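Local coordinates for SusD-like protein BACOVA_02651 (Bacteroides ovatus, PDB 5E75), which binds polysaccharide at the cell surface and probably mediates xyloglucan binding before the glycan is transported into the periplasm for degradation, at residues A25-R30 / A111-M116; W32-Q37 / F79-T84; E70-A75 / F494-E499; M85-I90 / I132-N137. All blocks are in the same frame, centred on the assembly; numbering follows the deposited sequence.

Contact 1 of 4, residues A25-R30 / A111-M116; sequences APLYNR and AEARLM
The one direct hydrogen bond between 25-30 and 111-116 runs from the phenol of Y28 to the carboxylate of E112, with Y28 OH 2.6 Å from E112 OE2. The acceptor approaches the ring edge in its plane and uses its anti lone pair, with ring and carboxylate planes turned 59° apart. The phenol oxygen is also hydrogen-bonded to the backbone N of A178, and E112 OE2 forms a salt bridge with R177. Y28 OH and R177 thus both bind this oxygen of the buried carboxylate, and the arginine would probably favour its ionised form. Tyrosine suits the site because its ring fills the interior while its hydroxyl reaches the acid.

Over one face of the same ring comes the methyl end of M116. M116 CE lies 3.7 Å from the centroid of the Y28 ring and 24° off its normal, a CH-pi contact displaced toward the CD2 and CE2 rim, where Y28 CD2 is 3.5 Å away. The sulfur stands farther back and oblique to the ring, and methyl and sulfur together form a Met-aromatic contact. A bend at chi2 helps the flexible methionine bring its methyl over the face.

The remaining packing is aliphatic. L27 points its branch at the helix, where L27 CD1 sits 3.7 Å from A113 CA; the small side chain of A113 allows this close approach to the backbone. Nearer the backbone of L27, L27 CB meets M116 CG at 4.2 Å.

The 3-10 turn thus lies against helix 103-125, with M85 of helix 70-95 touching L27, and L246 of strand 244-248 touching both Y28 and M116.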
loop_
_atom_site.group_PDB
_atom_site.type_symbol
_atom_site.label_atom_id
_atom_site.label_comp_id
_atom_site.label_asym_id
_atom_site.label_seq_id
_atom_site.Cartn_x
_atom_site.Cartn_y
_atom_site.Cartn_z
ATOM N N ALA A 25 15.148 15.380 0.347
ATOM C CA ALA A 25 14.334 14.946 -0.793
ATOM C C ALA A 25 14.464 13.449 -1.088
ATOM O O ALA A 25 13.465 12.811 -1.385
ATOM C CB ALA A 25 14.663 15.783 -2.020
ATOM N N PRO A 26 15.665 12.864 -0.955
ATOM C CA PRO A 26 15.752 11.427 -1.256
ATOM C C PRO A 26 14.983 10.510 -0.287
ATOM O O PRO A 26 14.788 9.328 -0.602
ATOM C CB PRO A 26 17.256 11.138 -1.188
ATOM C CG PRO A 26 17.927 12.473 -1.398
ATOM C CD PRO A 26 17.003 13.460 -0.760
ATOM N N LEU A 27 14.542 11.024 0.860
ATOM C CA LEU A 27 13.650 10.251 1.735
ATOM C C LEU A 27 12.341 9.858 1.061
ATOM O O LEU A 27 11.653 8.949 1.518
ATOM C CB LEU A 27 13.317 11.044 3.001
ATOM C CG LEU A 27 14.430 11.259 4.020
ATOM C CD1 LEU A 27 13.990 12.272 5.061
ATOM C CD2 LEU A 27 14.822 9.947 4.689
ATOM N N TYR A 28 12.001 10.559 -0.014
ATOM C CA TYR A 28 10.752 10.320 -0.719
ATOM C C TYR A 28 10.919 9.452 -1.959
ATOM O O TYR A 28 9.929 9.142 -2.611
ATOM C CB TYR A 28 10.131 11.648 -1.147
ATOM C CG TYR A 28 9.657 12.533 -0.010
ATOM C CD1 TYR A 28 10.535 13.370 0.690
ATOM C CD2 TYR A 28 8.319 12.570 0.335
ATOM C CE1 TYR A 28 10.076 14.190 1.718
ATOM C CE2 TYR A 28 7.861 13.381 1.361
ATOM C CZ TYR A 28 8.730 14.185 2.040
ATOM O OH TYR A 28 8.228 14.966 3.058
ATOM N N ASN A 29 12.145 9.073 -2.316
ATOM C CA ASN A 29 12.341 8.250 -3.515
ATOM C C ASN A 29 13.478 7.248 -3.360
ATOM O O ASN A 29 13.231 6.070 -3.148
ATOM C CB ASN A 29 12.452 9.102 -4.806
ATOM C CG ASN A 29 13.305 10.358 -4.657
ATOM O OD1 ASN A 29 14.464 10.310 -4.229
ATOM N ND2 ASN A 29 12.745 11.487 -5.080
ATOM N N ARG A 30 14.721 7.719 -3.424
ATOM C CA ARG A 30 15.871 6.843 -3.306
ATOM C C ARG A 30 15.778 5.892 -2.106
ATOM O O ARG A 30 16.108 4.711 -2.207
ATOM C CB ARG A 30 17.140 7.701 -3.217
ATOM C CG ARG A 30 18.419 6.923 -3.122
ATOM C CD ARG A 30 19.617 7.864 -3.186
ATOM N NE ARG A 30 20.867 7.116 -3.177
ATOM C CZ ARG A 30 22.046 7.614 -3.535
ATOM N NH1 ARG A 30 22.152 8.875 -3.940
ATOM N NH2 ARG A 30 23.125 6.841 -3.491
ATOM N N ALA A 111 11.545 15.829 11.323
ATOM C CA ALA A 111 10.175 15.314 11.275
ATOM C C ALA A 111 9.919 14.468 10.028
ATOM O O ALA A 111 9.256 13.436 10.113
ATOM C CB ALA A 111 9.167 16.461 11.356
ATOM N N GLU A 112 10.431 14.894 8.871
ATOM C CA GLU A 112 10.254 14.097 7.664
ATOM C C GLU A 112 10.993 12.773 7.796
ATOM O O GLU A 112 10.462 11.725 7.407
ATOM C CB GLU A 112 10.754 14.867 6.451
ATOM C CG GLU A 112 9.902 16.066 6.097
ATOM C CD GLU A 112 10.499 16.846 4.947
ATOM O OE1 GLU A 112 11.576 17.456 5.122
ATOM O OE2 GLU A 112 9.939 16.805 3.843
ATOM N N ALA A 113 12.209 12.805 8.337
ATOM C CA ALA A 113 12.989 11.594 8.560
ATOM C C ALA A 113 12.224 10.654 9.495
ATOM O O ALA A 113 12.081 9.470 9.198
ATOM C CB ALA A 113 14.342 11.939 9.139
ATOM N N ARG A 114 11.723 11.171 10.614
ATOM C CA ARG A 114 11.046 10.315 11.577
ATOM C C ARG A 114 9.706 9.799 11.030
ATOM O O ARG A 114 9.315 8.665 11.312
ATOM C CB ARG A 114 10.869 11.036 12.913
ATOM C CG ARG A 114 12.208 11.333 13.569
ATOM C CD ARG A 114 12.084 11.853 14.996
ATOM N NE ARG A 114 11.631 10.815 15.914
ATOM C CZ ARG A 114 11.564 10.960 17.233
ATOM N NH1 ARG A 114 11.932 12.101 17.801
ATOM N NH2 ARG A 114 11.137 9.954 17.982
ATOM N N LEU A 115 9.021 10.594 10.216
ATOM C CA LEU A 115 7.800 10.116 9.558
ATOM C C LEU A 115 8.102 8.934 8.658
ATOM O O LEU A 115 7.377 7.932 8.667
ATOM C CB LEU A 115 7.154 11.249 8.752
ATOM C CG LEU A 115 5.942 10.898 7.871
ATOM C CD1 LEU A 115 4.830 10.300 8.704
ATOM C CD2 LEU A 115 5.402 12.099 7.078
ATOM N N MET A 116 9.157 9.035 7.860
ATOM C CA MET A 116 9.491 7.948 6.951
ATOM C C MET A 116 9.961 6.726 7.714
ATOM O O MET A 116 9.593 5.599 7.365
ATOM C CB MET A 116 10.528 8.372 5.914
ATOM C CG MET A 116 10.031 9.423 4.961
ATOM S SD MET A 116 8.628 8.855 4.010
ATOM C CE MET A 116 8.401 10.226 2.887
#

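Contact 2 of 4, residues W32-Q37 / F79-T84; sequences WFDYNQ and FYSVVT
This is a buried, almost wholly apolar packing of W32 and the short helix 33-36 against the middle of helix 70-95. V82 and F79, one turn apart, meet W32 and Y35 respectively. V82 CG2 stands over the centre of the indole, 3.6 Å from the centroid of the six-membered ring of W32 and 14° off its normal. Although W32 starts out away from the helix, its ring swings back to offer this face, and its W32 CZ3 corner meets the edge of the F79 ring at F79 CD1, 4.1 Å away. The contact belongs to the helical N-terminal part of the SusD fold, related to TPR proteins, where rings from the short helix region pack beside the long helix 70-95. F79 dips its tip over one face of Y35, with F79 CZ 3.4 Å from Y35 CE1 and the ring planes at 42°. Y35 reaches there with CG anti to its backbone N, and its hydroxyl is hydrogen-bonded to Y423. An alanine in place of Y35 would lose this ring and hydroxyl, and would probably loosen the seat of F79. At the more polar margin, D34 OD2 and S81 OG both find their partner in S77.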
loop_
_atom_site.group_PDB
_atom_site.type_symbol
_atom_site.label_atom_id
_atom_site.label_comp_id
_atom_site.label_asym_id
_atom_site.label_seq_id
_atom_site.Cartn_x
_atom_site.Cartn_y
_atom_site.Cartn_z
ATOM N N TRP A 32 13.271 4.522 -0.738
ATOM C CA TRP A 32 12.240 3.494 -0.932
ATOM C C TRP A 32 12.500 2.600 -2.141
ATOM O O TRP A 32 11.786 1.616 -2.357
ATOM C CB TRP A 32 10.880 4.177 -1.110
ATOM C CG TRP A 32 10.374 4.848 0.128
ATOM C CD1 TRP A 32 10.489 6.172 0.438
ATOM C CD2 TRP A 32 9.685 4.233 1.227
ATOM N NE1 TRP A 32 9.940 6.417 1.680
ATOM C CE2 TRP A 32 9.426 5.247 2.178
ATOM C CE3 TRP A 32 9.284 2.925 1.507
ATOM C CZ2 TRP A 32 8.776 4.983 3.392
ATOM C CZ3 TRP A 32 8.637 2.673 2.701
ATOM C CH2 TRP A 32 8.379 3.696 3.622
ATOM N N PHE A 33 13.522 2.919 -2.919
ATOM C CA PHE A 33 13.717 2.292 -4.219
ATOM C C PHE A 33 13.818 0.756 -4.153
ATOM O O PHE A 33 13.204 0.071 -4.979
ATOM C CB PHE A 33 14.949 2.891 -4.919
ATOM C CG PHE A 33 15.180 2.338 -6.296
ATOM C CD1 PHE A 33 14.522 2.868 -7.400
ATOM C CD2 PHE A 33 16.047 1.284 -6.479
ATOM C CE1 PHE A 33 14.725 2.340 -8.660
ATOM C CE2 PHE A 33 16.248 0.753 -7.747
ATOM C CZ PHE A 33 15.588 1.288 -8.828
ATOM N N ASP A 34 14.557 0.198 -3.200
ATOM C CA ASP A 34 14.764 -1.252 -3.176
ATOM C C ASP A 34 13.448 -1.976 -2.927
ATOM O O ASP A 34 13.297 -3.123 -3.318
ATOM C CB ASP A 34 15.783 -1.710 -2.117
ATOM C CG ASP A 34 17.214 -1.441 -2.511
ATOM O OD1 ASP A 34 17.447 -0.948 -3.632
ATOM O OD2 ASP A 34 18.104 -1.747 -1.680
ATOM N N TYR A 35 12.516 -1.321 -2.240
ATOM C CA TYR A 35 11.186 -1.894 -2.006
ATOM C C TYR A 35 10.288 -1.702 -3.221
ATOM O O TYR A 35 9.707 -2.671 -3.716
ATOM C CB TYR A 35 10.571 -1.239 -0.768
ATOM C CG TYR A 35 9.109 -1.542 -0.485
ATOM C CD1 TYR A 35 8.666 -2.846 -0.299
ATOM C CD2 TYR A 35 8.181 -0.513 -0.356
ATOM C CE1 TYR A 35 7.336 -3.112 -0.004
ATOM C CE2 TYR A 35 6.847 -0.782 -0.074
ATOM C CZ TYR A 35 6.442 -2.081 0.106
ATOM O OH TYR A 35 5.116 -2.380 0.400
ATOM N N ASN A 36 10.197 -0.474 -3.713
ATOM C CA ASN A 36 9.338 -0.178 -4.850
ATOM C C ASN A 36 9.739 -0.906 -6.116
ATOM O O ASN A 36 8.889 -1.179 -6.958
ATOM C CB ASN A 36 9.281 1.333 -5.120
ATOM C CG ASN A 36 8.155 1.709 -6.043
ATOM O OD1 ASN A 36 6.992 1.777 -5.605
ATOM N ND2 ASN A 36 8.458 1.926 -7.322
ATOM N N GLN A 37 11.010 -1.259 -6.263
ATOM C CA GLN A 37 11.451 -1.765 -7.553
ATOM C C GLN A 37 10.923 -3.159 -7.856
ATOM O O GLN A 37 10.954 -3.592 -9.007
ATOM C CB GLN A 37 12.975 -1.739 -7.674
ATOM C CG GLN A 37 13.715 -2.763 -6.856
ATOM C CD GLN A 37 15.142 -2.953 -7.331
ATOM O OE1 GLN A 37 16.087 -2.460 -6.718
ATOM N NE2 GLN A 37 15.300 -3.663 -8.436
ATOM N N PHE A 79 13.226 -1.309 3.322
ATOM C CA PHE A 79 12.725 -0.686 4.523
ATOM C C PHE A 79 13.893 -0.240 5.398
ATOM O O PHE A 79 13.838 0.854 5.957
ATOM C CB PHE A 79 11.800 -1.634 5.296
ATOM C CG PHE A 79 10.526 -1.987 4.563
ATOM C CD1 PHE A 79 9.684 -1.006 4.050
ATOM C CD2 PHE A 79 10.172 -3.303 4.389
ATOM C CE1 PHE A 79 8.504 -1.348 3.368
ATOM C CE2 PHE A 79 9.007 -3.645 3.711
ATOM C CZ PHE A 79 8.177 -2.666 3.209
ATOM N N TYR A 80 14.931 -1.071 5.517
ATOM C CA TYR A 80 16.092 -0.643 6.304
ATOM C C TYR A 80 16.870 0.494 5.634
ATOM O O TYR A 80 17.512 1.270 6.321
ATOM C CB TYR A 80 16.992 -1.825 6.719
ATOM C CG TYR A 80 16.459 -2.456 7.980
ATOM C CD1 TYR A 80 16.566 -1.794 9.193
ATOM C CD2 TYR A 80 15.767 -3.663 7.961
ATOM C CE1 TYR A 80 16.058 -2.322 10.349
ATOM C CE2 TYR A 80 15.237 -4.200 9.142
ATOM C CZ TYR A 80 15.403 -3.516 10.322
ATOM O OH TYR A 80 14.879 -4.036 11.491
ATOM N N SER A 81 16.767 0.628 4.320
ATOM C CA SER A 81 17.342 1.794 3.646
ATOM C C SER A 81 16.623 3.077 4.058
ATOM O O SER A 81 17.239 4.125 4.258
ATOM C CB SER A 81 17.291 1.621 2.124
ATOM O OG SER A 81 18.226 0.658 1.677
ATOM N N VAL A 82 15.302 3.008 4.199
ATOM C CA VAL A 82 14.550 4.149 4.715
ATOM C C VAL A 82 14.999 4.485 6.141
ATOM O O VAL A 82 15.245 5.655 6.472
ATOM C CB VAL A 82 13.008 3.911 4.683
ATOM C CG1 VAL A 82 12.275 5.117 5.254
ATOM C CG2 VAL A 82 12.520 3.640 3.271
ATOM N N VAL A 83 15.085 3.473 6.995
ATOM C CA VAL A 83 15.463 3.688 8.376
ATOM C C VAL A 83 16.848 4.310 8.455
ATOM O O VAL A 83 17.039 5.299 9.164
ATOM C CB VAL A 83 15.442 2.361 9.177
ATOM C CG1 VAL A 83 16.028 2.555 10.582
ATOM C CG2 VAL A 83 14.007 1.787 9.232
ATOM N N THR A 84 17.818 3.733 7.752
ATOM C CA THR A 84 19.184 4.244 7.875
ATOM C C THR A 84 19.335 5.604 7.201
ATOM O O THR A 84 20.081 6.454 7.707
ATOM C CB THR A 84 20.224 3.244 7.382
ATOM O OG1 THR A 84 20.007 2.979 6.018
ATOM C CG2 THR A 84 20.149 1.941 8.163
#

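Contact 3 of 4, residues E70-A75 / F494-E499; sequences ENLSGA and FLPYPE
The aromatic ring of Y497 lies not against helix 70-95 but beside W128, their planes only about 10° apart, while its hydroxyl at the ring edge is hydrogen-bonded to the carbonyl of P130. Y497 thus ties the segment to the W128-P130 region on the side away from the helix. Toward the helix the segment presents the saturated rings of P496 and P498, which meet it through their CG and CB corners, together with L495.

L72 carries most of the contact. Its two methyls fork between successive residues: L72 CD2 reaches L495 CB at 3.9 Å, whereas L72 CD1 comes 3.8 Å from P496 CG. The same methyl lies 3.6 Å from P496 O, a carbonyl that takes its hydrogen bond from the indole NH of W128. A branched leucine suits this place because one side chain can fill both positions along an extended piece of chain.

From L495 to P498 the backbone torsions are those of a polyproline II conformation, and P498 then occupies the N-cap position of helix 499-504. The contact so joins the first turn of helix 70-95 to a segment near the C-terminus, more than 400 residues on.

P498 packs on the helix backbone itself, with P498 CG 3.6 Å from L72 O and P498 CB 3.9 Å from S73 CA. The short side chain of S73 permits this approach. Its hydroxyl, set between backbone N and carbonyl carbon (chi1 53°), turns back to E70: S73 OG donates to E70 O at 3.1 Å, from 39° above the carbonyl plane, and that oxygen also accepts the helical bond from G74 N.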
loop_
_atom_site.group_PDB
_atom_site.type_symbol
_atom_site.label_atom_id
_atom_site.label_comp_id
_atom_site.label_asym_id
_atom_site.label_seq_id
_atom_site.Cartn_x
_atom_site.Cartn_y
_atom_site.Cartn_z
ATOM N N GLU A 70 13.701 -13.634 -3.170
ATOM C CA GLU A 70 14.357 -12.347 -3.414
ATOM C C GLU A 70 13.489 -11.164 -2.978
ATOM O O GLU A 70 13.997 -10.097 -2.650
ATOM C CB GLU A 70 14.743 -12.213 -4.895
ATOM C CG GLU A 70 13.569 -12.169 -5.870
ATOM C CD GLU A 70 13.184 -13.542 -6.413
ATOM O OE1 GLU A 70 13.467 -14.563 -5.742
ATOM O OE2 GLU A 70 12.605 -13.594 -7.521
ATOM N N ASN A 71 12.181 -11.345 -2.949
ATOM C CA ASN A 71 11.319 -10.269 -2.505
ATOM C C ASN A 71 11.482 -9.980 -1.021
ATOM O O ASN A 71 11.325 -8.838 -0.604
ATOM C CB ASN A 71 9.856 -10.590 -2.811
ATOM C CG ASN A 71 9.569 -10.566 -4.282
ATOM O OD1 ASN A 71 9.602 -9.512 -4.913
ATOM N ND2 ASN A 71 9.329 -11.734 -4.855
ATOM N N LEU A 72 11.797 -10.999 -0.225
ATOM C CA LEU A 72 12.006 -10.787 1.199
ATOM C C LEU A 72 13.279 -9.992 1.444
ATOM O O LEU A 72 13.278 -9.061 2.231
ATOM C CB LEU A 72 12.051 -12.116 1.960
ATOM C CG LEU A 72 10.782 -12.966 1.875
ATOM C CD1 LEU A 72 11.004 -14.270 2.623
ATOM C CD2 LEU A 72 9.595 -12.213 2.448
ATOM N N SER A 73 14.364 -10.368 0.772
ATOM C CA SER A 73 15.625 -9.674 0.962
ATOM C C SER A 73 15.533 -8.252 0.402
ATOM O O SER A 73 16.032 -7.311 1.012
ATOM C CB SER A 73 16.765 -10.477 0.343
ATOM O OG SER A 73 16.482 -10.789 -0.989
ATOM N N GLY A 74 14.863 -8.081 -0.731
ATOM C CA GLY A 74 14.697 -6.765 -1.315
ATOM C C GLY A 74 13.866 -5.862 -0.418
ATOM O O GLY A 74 14.201 -4.701 -0.205
ATOM N N ALA A 75 12.757 -6.382 0.107
ATOM C CA ALA A 75 11.893 -5.568 0.970
ATOM C C ALA A 75 12.619 -5.166 2.255
ATOM O O ALA A 75 12.587 -4.004 2.653
ATOM C CB ALA A 75 10.594 -6.313 1.287
ATOM N N PHE A 494 2.768 -14.274 8.939
ATOM C CA PHE A 494 3.987 -13.481 8.949
ATOM C C PHE A 494 5.063 -14.207 8.157
ATOM O O PHE A 494 5.194 -15.433 8.226
ATOM C CB PHE A 494 4.402 -13.188 10.388
ATOM C CG PHE A 494 3.506 -12.187 11.073
ATOM C CD1 PHE A 494 2.299 -12.549 11.654
ATOM C CD2 PHE A 494 3.870 -10.856 11.094
ATOM C CE1 PHE A 494 1.500 -11.595 12.261
ATOM C CE2 PHE A 494 3.101 -9.917 11.698
ATOM C CZ PHE A 494 1.896 -10.277 12.277
ATOM N N LEU A 495 5.814 -13.448 7.368
ATOM C CA LEU A 495 6.830 -13.999 6.482
ATOM C C LEU A 495 8.135 -14.293 7.221
ATOM O O LEU A 495 8.406 -13.714 8.252
ATOM C CB LEU A 495 7.064 -13.022 5.331
ATOM C CG LEU A 495 5.905 -13.069 4.317
ATOM C CD1 LEU A 495 5.758 -11.808 3.467
ATOM C CD2 LEU A 495 6.051 -14.288 3.425
ATOM N N PRO A 496 8.941 -15.233 6.700
ATOM C CA PRO A 496 10.216 -15.558 7.339
ATOM C C PRO A 496 11.237 -14.450 7.126
ATOM O O PRO A 496 11.141 -13.685 6.163
ATOM C CB PRO A 496 10.650 -16.841 6.627
ATOM C CG PRO A 496 9.980 -16.804 5.321
ATOM C CD PRO A 496 8.688 -16.044 5.503
ATOM N N TYR A 497 12.203 -14.350 8.037
ATOM C CA TYR A 497 13.320 -13.421 7.853
ATOM C C TYR A 497 14.129 -13.898 6.653
ATOM O O TYR A 497 14.210 -15.098 6.400
ATOM C CB TYR A 497 14.167 -13.327 9.133
ATOM C CG TYR A 497 13.363 -12.777 10.287
ATOM C CD1 TYR A 497 13.001 -11.439 10.325
ATOM C CD2 TYR A 497 12.917 -13.604 11.296
ATOM C CE1 TYR A 497 12.236 -10.929 11.365
ATOM C CE2 TYR A 497 12.147 -13.113 12.331
ATOM C CZ TYR A 497 11.799 -11.780 12.352
ATOM O OH TYR A 497 11.016 -11.324 13.383
ATOM N N PRO A 498 14.703 -12.964 5.884
ATOM C CA PRO A 498 15.400 -13.388 4.666
ATOM C C PRO A 498 16.630 -14.218 5.005
ATOM O O PRO A 498 17.384 -13.838 5.894
ATOM C CB PRO A 498 15.814 -12.058 4.013
ATOM C CG PRO A 498 14.977 -10.995 4.678
ATOM C CD PRO A 498 14.721 -11.500 6.060
ATOM N N GLU A 499 16.829 -15.329 4.312
ATOM C CA GLU A 499 17.869 -16.287 4.675
ATOM C C GLU A 499 19.255 -15.661 4.724
ATOM O O GLU A 499 20.008 -15.929 5.656
ATOM C CB GLU A 499 17.873 -17.496 3.729
ATOM C CG GLU A 499 18.991 -18.495 4.051
ATOM C CD GLU A 499 18.851 -19.815 3.322
ATOM O OE1 GLU A 499 17.764 -20.424 3.385
ATOM O OE2 GLU A 499 19.838 -20.248 2.692
#

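Contact 4 of 4, residues M85-I90 / I132-N137; sequences MANSVI and ILIEDN
Two asparagines, N87 on helix 70-95 and N137 at the start of helix 137-142, reach toward each other and cross obliquely, their amide planes 47° apart. The nitrogen of N87 does the gripping. N87 ND2 donates to N137 OD1 at 3.0 Å and to I134 O at 3.1 Å, and the two bonds are nearly equally straight, at 161° and 159°. Both acceptors lie in the amide plane of N87, so its two hydrogens are well directed, yet the donor sits above the plane of each accepting carbonyl. The amide oxygen of N87 is used as well, by R117 of helix 103-125. Held at both ends, the amide is fixed in its rotation, which is why asparagine, donor and acceptor in one short side chain, fits here. An alanine in place of N87 would remove the amide, and would probably leave I134 O and N137 OD1 without these donors and weaken the link between helix and loop.

N137 has a second partner on helix 70-95: its ND2 is hydrogen-bonded to T84 O. A water accepts from N137 ND2 at 3.0 Å and bonds S88 OG at 2.8 Å, a polar bridge suited to a serine on the exposed flank. Another water donates to N87 O at 2.7 Å and, weakly, to E135 O at 3.4 Å.

D136 turns away from helix 70-95, and its OD1 accepts from the backbone N of Q138. The arrangement is that of an aspartate N-cap opening a helix, with the incoming loop tied by a buried asparagine to helix 70-95, which precedes it in the chain.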
loop_
_atom_site.group_PDB
_atom_site.type_symbol
_atom_site.label_atom_id
_atom_site.label_comp_id
_atom_site.label_asym_id
_atom_site.label_seq_id
_atom_site.Cartn_x
_atom_site.Cartn_y
_atom_site.Cartn_z
ATOM N N MET A 85 18.644 5.859 6.096
ATOM C CA MET A 85 18.656 7.229 5.551
ATOM C C MET A 85 18.047 8.256 6.516
ATOM O O MET A 85 18.552 9.379 6.660
ATOM C CB MET A 85 17.963 7.331 4.189
ATOM C CG MET A 85 18.176 8.719 3.583
ATOM S SD MET A 85 17.424 9.008 1.987
ATOM C CE MET A 85 18.282 7.813 1.003
ATOM N N ALA A 86 16.932 7.900 7.141
ATOM C CA ALA A 86 16.311 8.759 8.145
ATOM C C ALA A 86 17.322 9.065 9.253
ATOM O O ALA A 86 17.475 10.222 9.681
ATOM C CB ALA A 86 15.062 8.083 8.728
ATOM N N ASN A 87 17.999 8.028 9.735
ATOM C CA ASN A 87 18.993 8.216 10.794
ATOM C C ASN A 87 20.132 9.146 10.340
ATOM O O ASN A 87 20.585 10.010 11.099
ATOM C CB ASN A 87 19.541 6.868 11.264
ATOM C CG ASN A 87 18.493 6.016 11.935
ATOM O OD1 ASN A 87 17.424 6.506 12.315
ATOM N ND2 ASN A 87 18.802 4.742 12.108
ATOM N N SER A 88 20.552 8.996 9.093
ATOM C CA SER A 88 21.606 9.849 8.550
ATOM C C SER A 88 21.154 11.299 8.456
ATOM O O SER A 88 21.930 12.217 8.774
ATOM C CB SER A 88 22.058 9.353 7.192
ATOM O OG SER A 88 22.773 8.138 7.308
ATOM N N VAL A 89 19.924 11.531 8.011
ATOM C CA VAL A 89 19.369 12.881 7.980
ATOM C C VAL A 89 19.328 13.505 9.375
ATOM O O VAL A 89 19.721 14.655 9.561
ATOM C CB VAL A 89 17.944 12.883 7.361
ATOM C CG1 VAL A 89 17.214 14.199 7.624
ATOM C CG2 VAL A 89 18.033 12.612 5.888
ATOM N N ILE A 90 18.855 12.764 10.368
ATOM C CA ILE A 90 18.777 13.286 11.726
ATOM C C ILE A 90 20.186 13.672 12.199
ATOM O O ILE A 90 20.379 14.739 12.790
ATOM C CB ILE A 90 18.092 12.270 12.670
ATOM C CG1 ILE A 90 16.614 12.105 12.295
ATOM C CG2 ILE A 90 18.202 12.709 14.126
ATOM C CD1 ILE A 90 15.986 10.863 12.898
ATOM N N ILE A 132 14.419 -5.288 14.099
ATOM C CA ILE A 132 15.454 -4.602 14.864
ATOM C C ILE A 132 15.219 -3.092 14.810
ATOM O O ILE A 132 15.226 -2.504 13.722
ATOM C CB ILE A 132 16.844 -4.921 14.284
ATOM C CG1 ILE A 132 17.077 -6.431 14.288
ATOM C CG2 ILE A 132 17.928 -4.218 15.075
ATOM C CD1 ILE A 132 18.255 -6.892 13.452
ATOM N N LEU A 133 15.007 -2.474 15.968
ATOM C CA LEU A 133 14.852 -1.025 16.071
ATOM C C LEU A 133 16.216 -0.352 16.142
ATOM O O LEU A 133 17.084 -0.774 16.915
ATOM C CB LEU A 133 14.024 -0.688 17.313
ATOM C CG LEU A 133 12.572 -1.193 17.256
ATOM C CD1 LEU A 133 11.913 -0.961 18.605
ATOM C CD2 LEU A 133 11.796 -0.499 16.140
ATOM N N ILE A 134 16.411 0.655 15.292
ATOM C CA ILE A 134 17.716 1.305 15.120
ATOM C C ILE A 134 17.564 2.810 15.039
ATOM O O ILE A 134 16.892 3.320 14.133
ATOM C CB ILE A 134 18.404 0.905 13.790
ATOM C CG1 ILE A 134 18.489 -0.601 13.639
ATOM C CG2 ILE A 134 19.818 1.538 13.726
ATOM C CD1 ILE A 134 18.874 -1.024 12.253
ATOM N N GLU A 135 18.199 3.521 15.972
ATOM C CA GLU A 135 18.301 4.977 15.895
ATOM C C GLU A 135 19.725 5.453 15.597
ATOM O O GLU A 135 19.905 6.593 15.188
ATOM C CB GLU A 135 17.860 5.635 17.197
ATOM C CG GLU A 135 16.415 5.444 17.557
ATOM C CD GLU A 135 16.074 6.059 18.894
ATOM O OE1 GLU A 135 16.002 7.306 18.984
ATOM O OE2 GLU A 135 15.899 5.288 19.863
ATOM N N ASP A 136 20.713 4.583 15.823
ATOM C CA ASP A 136 22.131 4.932 15.660
ATOM C C ASP A 136 22.747 3.995 14.633
ATOM O O ASP A 136 23.035 2.838 14.930
ATOM C CB ASP A 136 22.859 4.790 17.005
ATOM C CG ASP A 136 24.309 5.252 16.952
ATOM O OD1 ASP A 136 24.836 5.470 15.849
ATOM O OD2 ASP A 136 24.912 5.410 18.036
ATOM N N ASN A 137 22.949 4.502 13.426
ATOM C CA ASN A 137 23.537 3.699 12.362
ATOM C C ASN A 137 24.908 3.145 12.743
ATOM O O ASN A 137 25.269 2.067 12.301
ATOM C CB ASN A 137 23.691 4.500 11.076
ATOM C CG ASN A 137 22.373 4.802 10.401
ATOM O OD1 ASN A 137 21.346 4.176 10.687
ATOM N ND2 ASN A 137 22.400 5.740 9.472
HETATM O O HOH W 1 20.656 9.592 13.778
HETATM O O HOH W 2 24.940 7.231 8.885
#

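How the contacts relate
Contacts 2, 3 and 4 share helix 70-95, meeting it at its middle, its first turn and farther along, while contact 1 uses its sequence neighbour, helix 103-125. Contacts 1 and 2 are buried and adjoin through M116 with W32 and V82. Contact 1 adds a buried acid and phenol to its apolar packing, whereas contact 2 relies on rings. Contact 3, also largely buried, is aliphatic and proline-rich, and it alone pairs the N-terminal part of the chain with the C-terminal part. Contact 4 lies farthest from the chain centre and is only partly buried; amides and waters replace hydrophobic packing. Y80 and T84 link contact 2 to it by probable hydrogen bonds.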